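DUF2179 domain-containing protein (PDB 3HLU) is of unknown function but contains, in this C-terminal piece, the DUF2179 domain of a YitT-family membrane protein. Local coordinates at the interface of chains A and B. Residues are numbered along the deposited sequence; one frame, centred on the assembly and turned at random. Chains: chain A/B, uncharacterized protein DUF2179.

The interface of chains A and B. Residues chain A 12, 36, 49, 76, 78; chain B 12, 76, 78.
A:Tyr12 and B:Tyr12 form one end of this patch of a two-fold sheet-to-sheet interface, beside the two-fold, each reaching across to the C-terminal end of the other modelled chain. The phenol OH of A:Tyr12 hydrogen-bonds the hydroxyl OG of B:Ser78 at 3.1 Å, and B:Tyr12 OH meets A:Ser78 OG at 3.0 Å in the twin bond; the structure alone does not show which oxygen donates. The tyrosine side chains cross at about a right angle, their ring planes inclined by about 50°, and meet at CE1, that of A:Tyr12 lying 4.0 Å from that of B:Tyr12. One face of each ring receives an isoleucine methyl from the partner: B:Ile76 CG2 sits over A:Tyr12, offset toward the rim and 3.7 Å from CE2, while A:Ile76 CG2 covers B:Tyr12 in the same way. In B:Ile76 this methyl stands anti to the backbone N, with CG1 anti to the carbonyl carbon (chi1 -63°), so that one branch caps the ring and the other runs inward. The two CD1 methyls of A:Ile76 and B:Ile76 then meet tip to tip at 3.8 Å, at the centre of the assembly. A leucine in place of B:Tyr12 lacks the phenol and the ring, and would probably leave the A:Ser78 hydroxyl without this cross-chain mate and A:Ile76 CG2 without its aromatic face. Strands 9-14 and 74-77 supply the tyrosine and isoleucine, giving an apolar patch with both hydroxyl pairs gathered at one end. The pairing may represent a natural dimer, though the structure alone does not show it. On neighbouring strands of chain A, A:Leu36 is more loosely placed, while beside the isoleucine pair A:Val49 CG2 approaches B:Ile76 CD1 to 4.1 Å.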
ATOM      1  N   TYR A  12      -1.139   2.492  -5.903  1.00 79.41           N
ATOM      2  CA  TYR A  12      -0.233   2.935  -4.861  1.00 78.31           C
ATOM      3  C   TYR A  12       1.123   2.269  -5.052  1.00 76.35           C
ATOM      4  O   TYR A  12       1.215   1.085  -5.330  1.00 76.12           O
ATOM      5  CB  TYR A  12      -0.809   2.635  -3.482  1.00 76.25           C
ATOM      6  CG  TYR A  12      -2.244   3.092  -3.321  1.00 78.55           C
ATOM      7  CD1 TYR A  12      -3.297   2.251  -3.644  1.00 80.12           C
ATOM      8  CD2 TYR A  12      -2.547   4.365  -2.842  1.00 80.52           C
ATOM      9  CE1 TYR A  12      -4.611   2.661  -3.493  1.00 84.03           C
ATOM     10  CE2 TYR A  12      -3.860   4.783  -2.687  1.00 81.80           C
ATOM     11  CZ  TYR A  12      -4.887   3.922  -3.015  1.00 83.99           C
ATOM     12  OH  TYR A  12      -6.200   4.323  -2.885  1.00 89.13           O
ATOM     13  N   LEU A  36       0.753  10.768  -1.320  1.00 91.22           N
ATOM     14  CA  LEU A  36      -0.102  10.413  -0.194  1.00 90.71           C
ATOM     15  C   LEU A  36       0.652   9.948   1.059  1.00 91.60           C
ATOM     16  O   LEU A  36       1.760   9.403   0.994  1.00 93.06           O
ATOM     17  CB  LEU A  36      -1.075   9.326  -0.640  1.00 91.98           C
ATOM     18  CG  LEU A  36      -1.938   8.706   0.454  1.00 97.72           C
ATOM     19  CD1 LEU A  36      -2.722   9.797   1.174  1.00100.24           C
ATOM     20  CD2 LEU A  36      -2.887   7.646  -0.121  1.00 95.50           C
ATOM     21  N   VAL A  49       3.377   7.346   0.380  1.00 85.03           N
ATOM     22  CA  VAL A  49       3.040   6.457  -0.696  1.00 82.87           C
ATOM     23  C   VAL A  49       2.799   7.303  -1.945  1.00 82.50           C
ATOM     24  O   VAL A  49       2.298   8.411  -1.840  1.00 84.72           O
ATOM     25  CB  VAL A  49       1.797   5.636  -0.275  1.00 81.73           C
ATOM     26  CG1 VAL A  49       0.933   5.242  -1.461  1.00 80.36           C
ATOM     27  CG2 VAL A  49       2.224   4.438   0.550  1.00 74.70           C
ATOM     28  N   ILE A  76       0.197  -1.396  -5.271  1.00 73.76           N
ATOM     29  CA  ILE A  76      -1.127  -1.897  -4.985  1.00 78.13           C
ATOM     30  C   ILE A  76      -2.110  -1.329  -5.984  1.00 78.67           C
ATOM     31  O   ILE A  76      -2.288  -0.116  -6.078  1.00 79.51           O
ATOM     32  CB  ILE A  76      -1.562  -1.564  -3.557  1.00 78.50           C
ATOM     33  CG1 ILE A  76      -0.578  -2.194  -2.570  1.00 77.73           C
ATOM     34  CG2 ILE A  76      -2.965  -2.059  -3.312  1.00 72.16           C
ATOM     35  CD1 ILE A  76      -0.610  -1.573  -1.200  1.00 77.10           C
ATOM     36  N   SER A  78      -5.745  -0.881  -6.928  1.00 93.78           N
ATOM     37  CA  SER A  78      -7.072  -0.819  -6.292  1.00 92.85           C
ATOM     38  C   SER A  78      -8.168  -1.645  -6.974  1.00 92.33           C
ATOM     39  O   SER A  78      -8.276  -1.662  -8.204  1.00 95.89           O
ATOM     40  CB  SER A  78      -7.508   0.646  -6.185  1.00 94.63           C
ATOM     41  OG  SER A  78      -7.813   1.006  -4.837  1.00 99.22           O
TER
ATOM     42  N   TYR B  12      -5.644  -0.944   3.037  1.00 78.92           N
ATOM     43  CA  TYR B  12      -4.540  -1.853   2.850  1.00 77.38           C
ATOM     44  C   TYR B  12      -3.545  -1.682   3.983  1.00 77.66           C
ATOM     45  O   TYR B  12      -3.194  -0.572   4.369  1.00 77.81           O
ATOM     46  CB  TYR B  12      -3.883  -1.637   1.500  1.00 75.18           C
ATOM     47  CG  TYR B  12      -4.876  -1.513   0.373  1.00 78.82           C
ATOM     48  CD1 TYR B  12      -5.326  -0.272  -0.037  1.00 79.89           C
ATOM     49  CD2 TYR B  12      -5.360  -2.639  -0.294  1.00 83.14           C
ATOM     50  CE1 TYR B  12      -6.226  -0.145  -1.077  1.00 84.83           C
ATOM     51  CE2 TYR B  12      -6.267  -2.520  -1.342  1.00 83.23           C
ATOM     52  CZ  TYR B  12      -6.694  -1.264  -1.725  1.00 85.64           C
ATOM     53  OH  TYR B  12      -7.601  -1.104  -2.751  1.00 90.97           O
ATOM     54  N   ILE B  76      -2.933   2.020   4.139  1.00 75.93           N
ATOM     55  CA  ILE B  76      -3.399   2.931   3.129  1.00 75.95           C
ATOM     56  C   ILE B  76      -4.902   2.985   3.143  1.00 78.38           C
ATOM     57  O   ILE B  76      -5.573   2.001   2.869  1.00 81.75           O
ATOM     58  CB  ILE B  76      -2.935   2.496   1.764  1.00 77.27           C
ATOM     59  CG1 ILE B  76      -1.411   2.543   1.712  1.00 75.24           C
ATOM     60  CG2 ILE B  76      -3.551   3.381   0.708  1.00 78.22           C
ATOM     61  CD1 ILE B  76      -0.845   1.761   0.583  1.00 74.20           C
ATOM     62  N   SER B  78      -8.065   4.023   1.457  1.00 95.03           N
ATOM     63  CA  SER B  78      -8.614   4.364   0.132  1.00 94.92           C
ATOM     64  C   SER B  78      -9.681   5.478   0.132  1.00 94.31           C
ATOM     65  O   SER B  78     -10.419   5.672   1.112  1.00 95.80           O
ATOM     66  CB  SER B  78      -9.172   3.099  -0.528  1.00 94.54           C
ATOM     67  OG  SER B  78      -8.790   3.012  -1.895  1.00 97.20           O
TER